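Long-range contacts in glutathione S-transferase omega-like 2 (Saccharomyces cerevisiae, PDB 5LKB), which catalyses glutathione-dependent thiol transfer and the reduction of dehydroascorbate and dimethylarsinic acid, and reacts with glutathionyl-(hydro)quinones: residues Q16-R21 / V170-S175; W39-L44 / V160-E165; A49-I54 / E176-L181; Y145-P150 / E165-V170. All coordinates share one frame; numbering follows the deposited sequence.

Contact 1: residues Q16-R21 / V170-S175; sequences QVSSFR and VNNESS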
loop_
_atom_site.group_PDB
_atom_site.type_symbol
_atom_site.label_atom_id
_atom_site.label_comp_id
_atom_site.label_asym_id
_atom_site.label_seq_id
_atom_site.Cartn_x
_atom_site.Cartn_y
_atom_site.Cartn_z
ATOM N N GLN A 16 13.452 14.461 17.365
ATOM C CA GLN A 16 14.002 15.250 18.475
ATOM C C GLN A 16 14.337 14.364 19.667
ATOM O O GLN A 16 13.695 13.346 19.926
ATOM C CB GLN A 16 12.978 16.289 18.898
ATOM C CG GLN A 16 11.760 15.775 19.710
ATOM C CD GLN A 16 10.752 16.881 20.060
ATOM O OE1 GLN A 16 10.665 17.910 19.365
ATOM N NE2 GLN A 16 9.978 16.672 21.140
ATOM N N VAL A 17 15.335 14.782 20.450
ATOM C CA VAL A 17 15.650 14.111 21.698
ATOM C C VAL A 17 14.623 14.556 22.729
ATOM O O VAL A 17 14.299 15.750 22.850
ATOM C CB VAL A 17 17.085 14.471 22.124
ATOM C CG1 VAL A 17 17.376 13.955 23.499
ATOM C CG2 VAL A 17 18.118 13.870 21.146
ATOM N N SER A 18 14.092 13.589 23.480
ATOM C CA SER A 18 13.142 13.913 24.533
ATOM C C SER A 18 13.831 14.643 25.683
ATOM O O SER A 18 14.938 14.282 26.099
ATOM C CB SER A 18 12.558 12.643 25.103
ATOM O OG SER A 18 11.914 11.917 24.085
ATOM N N SER A 19 13.111 15.618 26.233
ATOM C CA SER A 19 13.662 16.554 27.197
ATOM C C SER A 19 13.465 16.145 28.637
ATOM O O SER A 19 14.233 16.616 29.477
ATOM C CB SER A 19 12.992 17.911 27.049
ATOM O OG SER A 19 13.120 18.325 25.722
ATOM N N PHE A 20 12.504 15.296 28.982
ATOM C CA PHE A 20 12.197 14.985 30.378
ATOM C C PHE A 20 12.678 13.567 30.639
ATOM O O PHE A 20 12.116 12.598 30.117
ATOM C CB PHE A 20 10.722 15.160 30.712
ATOM C CG PHE A 20 10.227 16.552 30.508
ATOM C CD1 PHE A 20 9.745 16.948 29.275
ATOM C CD2 PHE A 20 10.279 17.483 31.539
ATOM C CE1 PHE A 20 9.282 18.237 29.072
ATOM C CE2 PHE A 20 9.851 18.782 31.338
ATOM C CZ PHE A 20 9.348 19.160 30.088
ATOM N N ARG A 21 13.676 13.416 31.491
ATOM C CA ARG A 21 14.413 12.180 31.580
ATOM C C ARG A 21 14.647 11.733 33.019
ATOM O O ARG A 21 15.511 10.880 33.266
ATOM C CB ARG A 21 15.750 12.366 30.863
ATOM C CG ARG A 21 15.573 12.909 29.423
ATOM C CD ARG A 21 14.803 11.967 28.430
ATOM N NE ARG A 21 15.608 10.769 28.161
ATOM C CZ ARG A 21 16.442 10.612 27.128
ATOM N NH1 ARG A 21 16.607 11.577 26.235
ATOM N NH2 ARG A 21 17.167 9.520 27.005
ATOM N N VAL A 170 7.623 13.962 34.646
ATOM C CA VAL A 170 8.736 13.165 35.160
ATOM C C VAL A 170 9.611 12.724 34.012
ATOM O O VAL A 170 10.831 12.917 33.996
ATOM C CB VAL A 170 8.233 11.959 35.988
ATOM C CG1 VAL A 170 9.410 11.036 36.415
ATOM C CG2 VAL A 170 7.387 12.440 37.206
ATOM N N ASN A 171 8.980 12.139 32.989
ATOM C CA ASN A 171 9.732 11.499 31.925
ATOM C C ASN A 171 8.798 11.445 30.723
ATOM O O ASN A 171 7.629 11.061 30.878
ATOM C CB ASN A 171 10.190 10.124 32.320
ATOM C CG ASN A 171 11.255 9.573 31.443
ATOM O OD1 ASN A 171 10.985 9.290 30.257
ATOM N ND2 ASN A 171 12.454 9.339 31.964
ATOM N N ASN A 172 9.305 11.850 29.538
ATOM C CA ASN A 172 8.573 11.722 28.275
ATOM C C ASN A 172 9.368 10.925 27.254
ATOM O O ASN A 172 9.117 11.041 26.037
ATOM C CB ASN A 172 8.080 13.069 27.769
ATOM C CG ASN A 172 9.171 13.903 27.171
ATOM O OD1 ASN A 172 10.375 13.686 27.496
ATOM N ND2 ASN A 172 8.788 14.876 26.292
ATOM N N GLU A 173 10.211 10.022 27.699
ATOM C CA GLU A 173 10.965 9.110 26.840
ATOM C C GLU A 173 10.418 7.709 27.046
ATOM O O GLU A 173 10.623 7.086 28.074
ATOM C CB GLU A 173 12.467 9.243 27.133
ATOM C CG GLU A 173 13.344 8.220 26.498
ATOM C CD GLU A 173 13.052 8.098 24.988
ATOM O OE1 GLU A 173 13.039 9.145 24.290
ATOM O OE2 GLU A 173 12.850 6.959 24.503
ATOM N N SER A 174 9.792 7.140 25.997
ATOM C CA SER A 174 9.114 5.865 26.206
ATOM C C SER A 174 10.088 4.766 26.645
ATOM O O SER A 174 9.694 3.837 27.357
ATOM C CB SER A 174 8.334 5.437 24.930
ATOM O OG SER A 174 9.219 5.089 23.854
ATOM N N SER A 175 11.346 4.804 26.181
ATOM C CA SER A 175 12.274 3.730 26.485
ATOM C C SER A 175 12.622 3.751 27.972
ATOM O O SER A 175 12.990 2.696 28.506
ATOM C CB SER A 175 13.557 3.863 25.656
ATOM O OG SER A 175 14.296 5.044 25.967
HETATM O O HOH W 1 15.116 10.780 23.287
HETATM O O HOH W 2 10.704 16.329 24.674
#
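Asn172 and Phe20 cross obliquely, amide plane and phenyl ring 83° apart, with the amide set at the edge of the ring: Asn172 CG lies 3.7 Å from Phe20 CD1. That placing follows from chi1 of Asn172 (76°), which holds CG in the crowded position between backbone N and carbonyl carbon. From there Asn172 OD1 accepts the backbone N-H of Phe20 at 3.1 Å, the donor lying above the amide carbonyl plane, and Asn172 N returns a bond to Phe20 O at 3.0 Å, so both backbone polar groups of Phe20 are gripped. The other end of the amide, ND2, is bonded to Tyr145 OH on helix 141-148.

Arg21 and Glu173 lie side by side and point the same way, but their charged atoms do not meet: the aliphatic CG of Glu173 sits over one face of the guanidinium, toward its rim. NH1 donates to Ser18 O in the guanidinium plane, which helps fix the group's rotation; the charge is paired with Glu176 through NE. The carboxylate of glutathione-binding Glu173 is divided: OE1 takes the Ser18 hydroxyl at 3.0 Å and a water that also binds Ser18 N, while OE2 caps the following helix, accepting from Ser175 N at 3.1 Å and from Ser175 OG.

The N-terminal loop therefore runs along the corner where strand 168-171, bonded to strand 160-163, hands over to helix 174-182.

Contact 2: residues W39-L44 / V160-E165; sequences WLYVSL and VLWDLE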
loop_
_atom_site.group_PDB
_atom_site.type_symbol
_atom_site.label_atom_id
_atom_site.label_comp_id
_atom_site.label_asym_id
_atom_site.label_seq_id
_atom_site.Cartn_x
_atom_site.Cartn_y
_atom_site.Cartn_z
ATOM N N TRP A 39 0.509 9.800 36.571
ATOM C CA TRP A 39 -0.470 9.649 35.514
ATOM C C TRP A 39 0.285 9.426 34.209
ATOM O O TRP A 39 1.403 9.896 34.022
ATOM C CB TRP A 39 -1.324 10.912 35.346
ATOM C CG TRP A 39 -2.743 10.590 34.944
ATOM C CD1 TRP A 39 -3.305 10.724 33.723
ATOM C CD2 TRP A 39 -3.748 10.087 35.803
ATOM N NE1 TRP A 39 -4.625 10.314 33.763
ATOM C CE2 TRP A 39 -4.912 9.934 35.052
ATOM C CE3 TRP A 39 -3.780 9.766 37.149
ATOM C CZ2 TRP A 39 -6.095 9.483 35.617
ATOM C CZ3 TRP A 39 -4.912 9.312 37.689
ATOM C CH2 TRP A 39 -6.079 9.160 36.926
ATOM N N LEU A 40 -0.328 8.663 33.329
ATOM C CA LEU A 40 0.256 8.307 32.048
ATOM C C LEU A 40 -0.686 8.835 30.979
ATOM O O LEU A 40 -1.807 8.321 30.826
ATOM C CB LEU A 40 0.452 6.783 31.972
ATOM C CG LEU A 40 1.115 6.309 30.674
ATOM C CD1 LEU A 40 2.588 6.891 30.635
ATOM C CD2 LEU A 40 1.138 4.821 30.622
ATOM N N TYR A 41 -0.237 9.842 30.206
ATOM C CA TYR A 41 -1.009 10.413 29.103
ATOM C C TYR A 41 -0.455 9.850 27.794
ATOM O O TYR A 41 0.746 9.918 27.553
ATOM C CB TYR A 41 -0.869 11.938 29.056
ATOM C CG TYR A 41 -1.488 12.673 30.258
ATOM C CD1 TYR A 41 -2.847 12.985 30.264
ATOM C CD2 TYR A 41 -0.728 13.030 31.366
ATOM C CE1 TYR A 41 -3.429 13.635 31.340
ATOM C CE2 TYR A 41 -1.304 13.689 32.424
ATOM C CZ TYR A 41 -2.631 14.028 32.391
ATOM O OH TYR A 41 -3.189 14.685 33.482
ATOM N N VAL A 42 -1.340 9.283 26.960
ATOM C CA VAL A 42 -0.923 8.562 25.766
ATOM C C VAL A 42 -1.822 8.932 24.608
ATOM O O VAL A 42 -2.891 9.521 24.774
ATOM C CB VAL A 42 -1.004 7.034 25.945
ATOM C CG1 VAL A 42 -0.194 6.572 27.140
ATOM C CG2 VAL A 42 -2.433 6.595 26.150
ATOM N N SER A 43 -1.357 8.568 23.407
ATOM C CA SER A 43 -2.239 8.272 22.278
ATOM C C SER A 43 -2.208 6.785 22.023
ATOM O O SER A 43 -1.157 6.175 22.050
ATOM C CB SER A 43 -1.827 8.996 21.000
ATOM O OG SER A 43 -2.574 8.531 19.869
ATOM N N LEU A 44 -3.384 6.183 21.753
ATOM C CA LEU A 44 -3.415 4.786 21.308
ATOM C C LEU A 44 -2.882 4.589 19.884
ATOM O O LEU A 44 -2.506 3.460 19.554
ATOM C CB LEU A 44 -4.852 4.291 21.353
ATOM C CG LEU A 44 -5.478 4.046 22.712
ATOM C CD1 LEU A 44 -6.972 3.911 22.664
ATOM C CD2 LEU A 44 -4.846 2.789 23.271
ATOM N N VAL A 160 3.483 10.839 28.080
ATOM C CA VAL A 160 3.917 11.696 29.176
ATOM C C VAL A 160 3.638 10.981 30.484
ATOM O O VAL A 160 2.497 10.584 30.750
ATOM C CB VAL A 160 3.204 13.046 29.118
ATOM C CG1 VAL A 160 3.487 13.850 30.397
ATOM C CG2 VAL A 160 3.646 13.857 27.893
ATOM N N LEU A 161 4.681 10.832 31.315
ATOM C CA LEU A 161 4.540 10.335 32.689
ATOM C C LEU A 161 4.595 11.552 33.632
ATOM O O LEU A 161 5.589 12.286 33.649
ATOM C CB LEU A 161 5.617 9.312 33.011
ATOM C CG LEU A 161 5.608 8.779 34.439
ATOM C CD1 LEU A 161 4.331 7.970 34.698
ATOM C CD2 LEU A 161 6.841 7.948 34.688
ATOM N N TRP A 162 3.469 11.832 34.268
ATOM C CA TRP A 162 3.138 13.102 34.942
ATOM C C TRP A 162 3.068 12.883 36.444
ATOM O O TRP A 162 2.531 11.877 36.909
ATOM C CB TRP A 162 1.751 13.540 34.514
ATOM C CG TRP A 162 1.239 14.876 35.114
ATOM C CD1 TRP A 162 0.286 15.026 36.098
ATOM C CD2 TRP A 162 1.618 16.200 34.723
ATOM N NE1 TRP A 162 0.038 16.353 36.289
ATOM C CE2 TRP A 162 0.868 17.105 35.521
ATOM C CE3 TRP A 162 2.521 16.715 33.813
ATOM C CZ2 TRP A 162 0.967 18.502 35.366
ATOM C CZ3 TRP A 162 2.634 18.116 33.682
ATOM C CH2 TRP A 162 1.884 18.978 34.490
ATOM N N ASP A 163 3.594 13.875 37.204
ATOM C CA ASP A 163 3.508 13.876 38.661
ATOM C C ASP A 163 2.455 14.869 39.098
ATOM O O ASP A 163 2.614 16.076 38.880
ATOM C CB ASP A 163 4.851 14.266 39.290
ATOM C CG ASP A 163 4.745 14.365 40.796
ATOM O OD1 ASP A 163 3.907 13.630 41.334
ATOM O OD2 ASP A 163 5.537 15.143 41.384
ATOM N N LEU A 164 1.394 14.360 39.724
ATOM C CA LEU A 164 0.321 15.220 40.231
ATOM C C LEU A 164 0.757 16.091 41.405
ATOM O O LEU A 164 0.175 17.158 41.605
ATOM C CB LEU A 164 -0.866 14.362 40.655
ATOM C CG LEU A 164 -1.625 13.658 39.503
ATOM C CD1 LEU A 164 -2.542 12.586 40.141
ATOM C CD2 LEU A 164 -2.405 14.644 38.626
ATOM N N GLU A 165 1.795 15.705 42.127
ATOM C CA GLU A 165 2.185 16.501 43.297
ATOM C C GLU A 165 2.959 17.755 42.900
ATOM O O GLU A 165 2.677 18.861 43.384
ATOM C CB GLU A 165 2.996 15.618 44.227
ATOM C CG GLU A 165 2.113 14.664 45.046
ATOM C CD GLU A 165 2.840 14.017 46.222
ATOM O OE1 GLU A 165 3.986 14.445 46.578
ATOM O OE2 GLU A 165 2.258 13.059 46.776
#
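The central antiparallel pairing of the thioredoxin-like domain of this glutathione transferase joins strand 38-42 to strand 160-163, whose short axes approach to 4.8 Å. The register is defined by two hydrogen-bonded pairs, Trp39 with Trp162 and Tyr41 with Val160, around the non-hydrogen-bonded pair of Leu40 and Leu161. All four backbone bonds lie in the acceptor carbonyl planes.

Leu40 and Leu161 point to one face of the sheet, where Leu40 packs on Thr52 of helix 47-58. The other face carries Trp39, Tyr41, Val160 and Trp162, and meets helix 141-148 through Leu144 and Tyr145. Here Trp162, its CG anti to the backbone N (chi1 -179°), turns a face to the edge of Tyr41 in an offset edge-to-face pair, planes at 81° and the Tyr41 ring centroid 5.7 Å from that of the Trp162 five-membered ring. Tyr41 also has Trp39 CD1 over one of its faces, and its OH is bonded to Glu133, while the indole nitrogens of Trp39 and Trp162 reach Ser68 and Tyr136. An alanine in place of Tyr41 would probably loosen this aromatic cluster, since it removes the edge donated to Trp162, the surface under Trp39 CD1 and the partner of Glu133. Between side chains of the two strands the closest approach is diagonal, Tyr41 CE2 to Trp162 CB at 3.7 Å.

Contact 3: residues A49-I54 / E176-L181; sequences AHRTLI and EIIRIL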
loop_
_atom_site.group_PDB
_atom_site.type_symbol
_atom_site.label_atom_id
_atom_site.label_comp_id
_atom_site.label_asym_id
_atom_site.label_seq_id
_atom_site.Cartn_x
_atom_site.Cartn_y
_atom_site.Cartn_z
ATOM N N ALA A 49 4.089 5.487 22.806
ATOM C CA ALA A 49 3.169 5.450 23.944
ATOM C C ALA A 49 2.613 4.054 24.162
ATOM O O ALA A 49 2.378 3.626 25.295
ATOM C CB ALA A 49 2.049 6.463 23.718
ATOM N N HIS A 50 2.390 3.299 23.077
ATOM C CA HIS A 50 1.864 1.963 23.208
ATOM C C HIS A 50 2.790 1.107 24.081
ATOM O O HIS A 50 2.338 0.266 24.806
ATOM C CB HIS A 50 1.604 1.373 21.803
ATOM C CG HIS A 50 0.780 0.121 21.778
ATOM N ND1 HIS A 50 0.449 -0.517 20.580
ATOM C CD2 HIS A 50 0.156 -0.558 22.764
ATOM C CE1 HIS A 50 -0.322 -1.548 20.860
ATOM N NE2 HIS A 50 -0.525 -1.589 22.176
ATOM N N ARG A 51 4.108 1.301 23.989
ATOM C CA ARG A 51 5.037 0.539 24.811
ATOM C C ARG A 51 4.670 0.672 26.256
ATOM O O ARG A 51 4.721 -0.310 26.981
ATOM C CB ARG A 51 6.460 1.071 24.657
ATOM C CG ARG A 51 7.088 1.046 23.234
ATOM C CD ARG A 51 8.328 1.899 23.286
ATOM N NE ARG A 51 9.244 1.608 22.194
ATOM C CZ ARG A 51 10.468 2.097 22.117
ATOM N NH1 ARG A 51 10.915 2.879 23.112
ATOM N NH2 ARG A 51 11.234 1.779 21.096
ATOM N N THR A 52 4.296 1.874 26.655
ATOM C CA THR A 52 4.040 2.133 28.068
ATOM C C THR A 52 2.720 1.531 28.517
ATOM O O THR A 52 2.606 1.129 29.681
ATOM C CB THR A 52 4.124 3.632 28.378
ATOM O OG1 THR A 52 3.032 4.379 27.876
ATOM C CG2 THR A 52 5.387 4.252 27.852
ATOM N N LEU A 53 1.698 1.483 27.642
ATOM C CA LEU A 53 0.437 0.853 27.994
ATOM C C LEU A 53 0.622 -0.642 28.198
ATOM O O LEU A 53 0.095 -1.207 29.166
ATOM C CB LEU A 53 -0.591 1.088 26.923
ATOM C CG LEU A 53 -1.090 2.480 26.738
ATOM C CD1 LEU A 53 -2.118 2.511 25.572
ATOM C CD2 LEU A 53 -1.745 3.064 27.981
ATOM N N ILE A 54 1.364 -1.302 27.315
ATOM C CA ILE A 54 1.599 -2.729 27.429
ATOM C C ILE A 54 2.320 -3.019 28.756
ATOM O O ILE A 54 1.967 -3.938 29.507
ATOM C CB ILE A 54 2.401 -3.274 26.232
ATOM C CG1 ILE A 54 1.545 -3.145 24.951
ATOM C CG2 ILE A 54 2.789 -4.717 26.444
ATOM C CD1 ILE A 54 2.354 -3.144 23.693
ATOM N N GLU A 176 12.498 4.933 28.610
ATOM C CA GLU A 176 12.834 5.070 30.039
ATOM C C GLU A 176 11.580 4.859 30.864
ATOM O O GLU A 176 11.634 4.253 31.936
ATOM C CB GLU A 176 13.441 6.439 30.302
ATOM C CG GLU A 176 14.880 6.508 29.759
ATOM C CD GLU A 176 15.478 7.909 29.740
ATOM O OE1 GLU A 176 14.803 8.906 30.053
ATOM O OE2 GLU A 176 16.664 8.044 29.366
ATOM N N ILE A 177 10.433 5.369 30.395
ATOM C CA ILE A 177 9.187 5.097 31.138
ATOM C C ILE A 177 8.996 3.598 31.340
ATOM O O ILE A 177 8.611 3.149 32.422
ATOM C CB ILE A 177 7.975 5.759 30.449
ATOM C CG1 ILE A 177 8.069 7.283 30.489
ATOM C CG2 ILE A 177 6.634 5.266 31.036
ATOM C CD1 ILE A 177 7.103 7.991 29.486
ATOM N N ILE A 178 9.255 2.774 30.318
ATOM C CA ILE A 178 9.051 1.342 30.507
ATOM C C ILE A 178 10.065 0.720 31.482
ATOM O O ILE A 178 9.777 -0.313 32.097
ATOM C CB ILE A 178 8.969 0.632 29.125
ATOM C CG1 ILE A 178 10.309 0.720 28.379
ATOM C CG2 ILE A 178 7.768 1.146 28.371
ATOM C CD1 ILE A 178 10.224 0.092 26.941
ATOM N N ARG A 179 11.240 1.336 31.626
ATOM C CA ARG A 179 12.183 0.894 32.646
ATOM C C ARG A 179 11.671 1.298 34.017
ATOM O O ARG A 179 11.729 0.503 34.969
ATOM C CB ARG A 179 13.555 1.505 32.350
ATOM C CG ARG A 179 14.318 0.874 31.182
ATOM C CD ARG A 179 14.638 -0.605 31.385
ATOM N NE ARG A 179 15.093 -1.272 30.150
ATOM C CZ ARG A 179 16.334 -1.330 29.712
ATOM N NH1 ARG A 179 17.328 -0.762 30.431
ATOM N NH2 ARG A 179 16.619 -1.971 28.583
ATOM N N ILE A 180 11.116 2.503 34.132
ATOM C CA ILE A 180 10.530 2.898 35.427
ATOM C C ILE A 180 9.436 1.924 35.836
ATOM O O ILE A 180 9.399 1.428 36.981
ATOM C CB ILE A 180 10.039 4.347 35.371
ATOM C CG1 ILE A 180 11.182 5.323 35.115
ATOM C CG2 ILE A 180 9.294 4.760 36.677
ATOM C CD1 ILE A 180 10.725 6.786 34.850
ATOM N N LEU A 181 8.503 1.627 34.914
ATOM C CA LEU A 181 7.399 0.743 35.250
ATOM C C LEU A 181 7.896 -0.613 35.612
ATOM O O LEU A 181 7.302 -1.258 36.452
ATOM C CB LEU A 181 6.467 0.648 34.026
ATOM C CG LEU A 181 5.779 1.962 33.657
ATOM C CD1 LEU A 181 5.021 1.806 32.369
ATOM C CD2 LEU A 181 4.826 2.541 34.707
#
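Thr52 has OG1 in the crowded position between its backbone N and carbonyl carbon (chi1 72°), which places CG2 anti to the carbonyl carbon. The hydroxyl is thereby turned back onto its own helix, where OG1 donates to a lone pair of Ala49 O at 2.8 Å, and the methyl is left to make the contact. Ile178 holds CG1 in the same crowded position (chi1 65°), so its CG2 also lies anti to the carbonyl carbon and meets the other helix.

Three branched side chains of the other helix meet Thr52. Its CG2 comes within 3.6 Å of Ile177 CG2, the two side chains crossing obliquely, and within 3.9 Å of Ile178 CG2, there at about a right angle. Leu181, one turn further on, brings CD1 to 3.7 Å from Thr52 O.

The pair is the near-parallel packing of helices 47-58 and 174-182 in the thioredoxin-like domain; the short axes run 8° apart in direction and approach to 9.1 Å. Thr52 also lies against Leu40 and Val42 of strand 38-42, so it occupies the angle between the helices and the sheet. No hydrogen bond joins 49-54 to 176-181, and all five touching residues are buried.

Arg51 joins through its aliphatic root: CB is 3.9 Å from Ile178 CG2, which also touches Arg51 O. Beyond CG the arginine chain is extended, and its NH1 makes a weak hydrogen bond to Ser174, a glutathione-binding residue at the start of helix 174-182.

Contact 4: residues Y145-P150 / E165-V170; sequences YYKSDP and ETQTIV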
loop_
_atom_site.group_PDB
_atom_site.type_symbol
_atom_site.label_atom_id
_atom_site.label_comp_id
_atom_site.label_asym_id
_atom_site.label_seq_id
_atom_site.Cartn_x
_atom_site.Cartn_y
_atom_site.Cartn_z
ATOM N N TYR A 145 2.926 20.493 29.170
ATOM C CA TYR A 145 4.314 20.839 28.894
ATOM C C TYR A 145 4.636 22.237 29.428
ATOM O O TYR A 145 5.642 22.430 30.118
ATOM C CB TYR A 145 4.605 20.734 27.374
ATOM C CG TYR A 145 4.950 19.330 26.918
ATOM C CD1 TYR A 145 3.966 18.403 26.582
ATOM C CD2 TYR A 145 6.252 18.942 26.799
ATOM C CE1 TYR A 145 4.304 17.125 26.206
ATOM C CE2 TYR A 145 6.602 17.666 26.413
ATOM C CZ TYR A 145 5.609 16.749 26.100
ATOM O OH TYR A 145 6.042 15.471 25.748
ATOM N N TYR A 146 3.773 23.212 29.142
ATOM C CA TYR A 146 4.025 24.581 29.610
ATOM C C TYR A 146 3.885 24.683 31.131
ATOM O O TYR A 146 4.608 25.459 31.779
ATOM C CB TYR A 146 3.082 25.555 28.893
ATOM C CG TYR A 146 3.388 25.790 27.427
ATOM C CD1 TYR A 146 4.702 25.984 26.982
ATOM C CD2 TYR A 146 2.373 25.839 26.477
ATOM C CE1 TYR A 146 4.990 26.222 25.622
ATOM C CE2 TYR A 146 2.668 26.075 25.102
ATOM C CZ TYR A 146 3.963 26.243 24.702
ATOM O OH TYR A 146 4.264 26.494 23.381
ATOM N N LYS A 147 2.949 23.937 31.725
ATOM C CA LYS A 147 2.877 23.866 33.185
ATOM C C LYS A 147 4.201 23.400 33.775
ATOM O O LYS A 147 4.739 24.022 34.701
ATOM C CB LYS A 147 1.733 22.950 33.613
ATOM C CG LYS A 147 1.541 22.839 35.129
ATOM C CD LYS A 147 1.284 24.215 35.762
ATOM C CE LYS A 147 1.131 24.079 37.257
ATOM N NZ LYS A 147 0.864 25.392 37.915
ATOM N N SER A 148 4.747 22.308 33.263
ATOM C CA SER A 148 6.005 21.781 33.762
ATOM C C SER A 148 7.143 22.772 33.530
ATOM O O SER A 148 7.952 23.020 34.447
ATOM C CB SER A 148 6.295 20.447 33.080
ATOM O OG SER A 148 7.196 19.610 33.797
ATOM N N ASP A 149 7.198 23.390 32.361
ATOM C CA ASP A 149 8.340 24.211 31.958
ATOM C C ASP A 149 7.781 25.268 31.014
ATOM O O ASP A 149 7.517 24.988 29.837
ATOM C CB ASP A 149 9.441 23.385 31.297
ATOM C CG ASP A 149 10.545 24.238 30.724
ATOM O OD1 ASP A 149 10.534 25.448 30.990
ATOM O OD2 ASP A 149 11.402 23.695 29.983
ATOM N N PRO A 150 7.495 26.466 31.527
ATOM C CA PRO A 150 6.968 27.538 30.666
ATOM C C PRO A 150 7.869 27.907 29.505
ATOM O O PRO A 150 7.390 28.512 28.550
ATOM C CB PRO A 150 6.784 28.706 31.647
ATOM C CG PRO A 150 6.496 28.004 32.961
ATOM C CD PRO A 150 7.467 26.841 32.948
ATOM N N GLU A 165 1.795 15.705 42.127
ATOM C CA GLU A 165 2.185 16.501 43.297
ATOM C C GLU A 165 2.959 17.755 42.900
ATOM O O GLU A 165 2.677 18.861 43.384
ATOM C CB GLU A 165 2.996 15.618 44.227
ATOM C CG GLU A 165 2.113 14.664 45.046
ATOM C CD GLU A 165 2.840 14.017 46.222
ATOM O OE1 GLU A 165 3.986 14.445 46.578
ATOM O OE2 GLU A 165 2.258 13.059 46.776
ATOM N N THR A 166 3.972 17.613 42.061
ATOM C CA THR A 166 4.758 18.756 41.646
ATOM C C THR A 166 4.226 19.380 40.348
ATOM O O THR A 166 4.686 20.461 39.946
ATOM C CB THR A 166 6.235 18.334 41.515
ATOM O OG1 THR A 166 6.355 17.351 40.471
ATOM C CG2 THR A 166 6.811 17.732 42.810
ATOM N N GLN A 167 3.268 18.707 39.669
ATOM C CA GLN A 167 2.706 19.171 38.391
ATOM C C GLN A 167 3.802 19.350 37.358
ATOM O O GLN A 167 3.971 20.423 36.792
ATOM C CB GLN A 167 1.839 20.416 38.545
ATOM C CG GLN A 167 0.738 20.169 39.544
ATOM C CD GLN A 167 -0.396 21.155 39.450
ATOM O OE1 GLN A 167 -0.515 21.909 38.475
ATOM N NE2 GLN A 167 -1.268 21.140 40.457
ATOM N N THR A 168 4.595 18.295 37.188
ATOM C CA THR A 168 5.687 18.315 36.233
ATOM C C THR A 168 5.631 17.033 35.428
ATOM O O THR A 168 5.081 16.020 35.866
ATOM C CB THR A 168 7.070 18.416 36.945
ATOM O OG1 THR A 168 7.212 17.362 37.908
ATOM C CG2 THR A 168 7.270 19.799 37.598
ATOM N N ILE A 169 6.326 17.065 34.303
ATOM C CA ILE A 169 6.584 15.855 33.550
ATOM C C ILE A 169 7.811 15.176 34.134
ATOM O O ILE A 169 8.911 15.750 34.116
ATOM C CB ILE A 169 6.799 16.210 32.081
ATOM C CG1 ILE A 169 5.563 16.904 31.550
ATOM C CG2 ILE A 169 7.182 14.975 31.279
ATOM C CD1 ILE A 169 5.657 17.202 30.079
ATOM N N VAL A 170 7.623 13.962 34.646
ATOM C CA VAL A 170 8.736 13.165 35.160
ATOM C C VAL A 170 9.611 12.724 34.012
ATOM O O VAL A 170 10.831 12.917 33.996
ATOM C CB VAL A 170 8.233 11.959 35.988
ATOM C CG1 VAL A 170 9.410 11.036 36.415
ATOM C CG2 VAL A 170 7.387 12.440 37.206
HETATM O O HOH W 3 4.755 22.968 37.612
#
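The Tyr145 ring carries a single methyl over the centre of one face: Ile169 CD1 stands 3.7 Å from the ring centroid and 8° off the normal, a nearly ideal CH-pi contact. All six ring carbons are almost equally far from that methyl, which confirms the centring. Elsewhere the ring meets Tyr152, and its OH is bonded to Thr157 O and Asn172. Ile169 reaches across with CG1 anti to its carbonyl carbon and an extended chi2. A serine in place of Tyr145 would probably leave the Ile169 methyl without its aromatic seat and lose the bonds that the phenol OH makes to Thr157 O and Asn172.

One turn on, Ser148 holds OG anti to its backbone N (chi1 -158°), aimed at the backbone opposite, and accepts the N-H of Ile169 at 2.7 Å, with an N-H...O angle of 165°. Helix 141-148 is thus fixed at its last turn to strand 168-171, the outermost strand on this side of the thioredoxin-like sheet. That strand is entered through a G1 beta bulge, in which Gln167 and Thr168 both face Asp163. Gln167, with both phi and psi positive, turns its side chain toward the helix.

There Lys147, bent at chi2, crosses it obliquely: Lys147 CE lies 3.0 Å from Gln167 OE1, whereas NZ stays 3.8 Å from that oxygen. Beside them a water lies 2.8 Å from Gln167 O and 3.1 Å from Lys147 O, placed to bridge the two carbonyls.

In the fold
Contacts 1, 2 and 4 share one sheet: Val170, common to contacts 1 and 4, sends its N to Leu161 O of contact 2 (2.8 Å), and Asp163 N meets Thr168 O at 2.9 Å. Contact 1 is tied to contact 4 by Asn172 ND2 and Tyr145 OH, 2.9 Å apart, and to contact 3 by the salt bridge of Arg21 NE with Glu176 OE1 (2.8 Å). Contact 3 packs against contact 2 through Leu40 CD2 and Thr52 OG1, 3.4 Å apart, but does not touch contact 4. The glutathione site meets this frame at contact 1, which holds Glu173 and Ser174. The side chain of Glu173 is about 3 Å from a bound glycerol, probably from the crystallisation liquor.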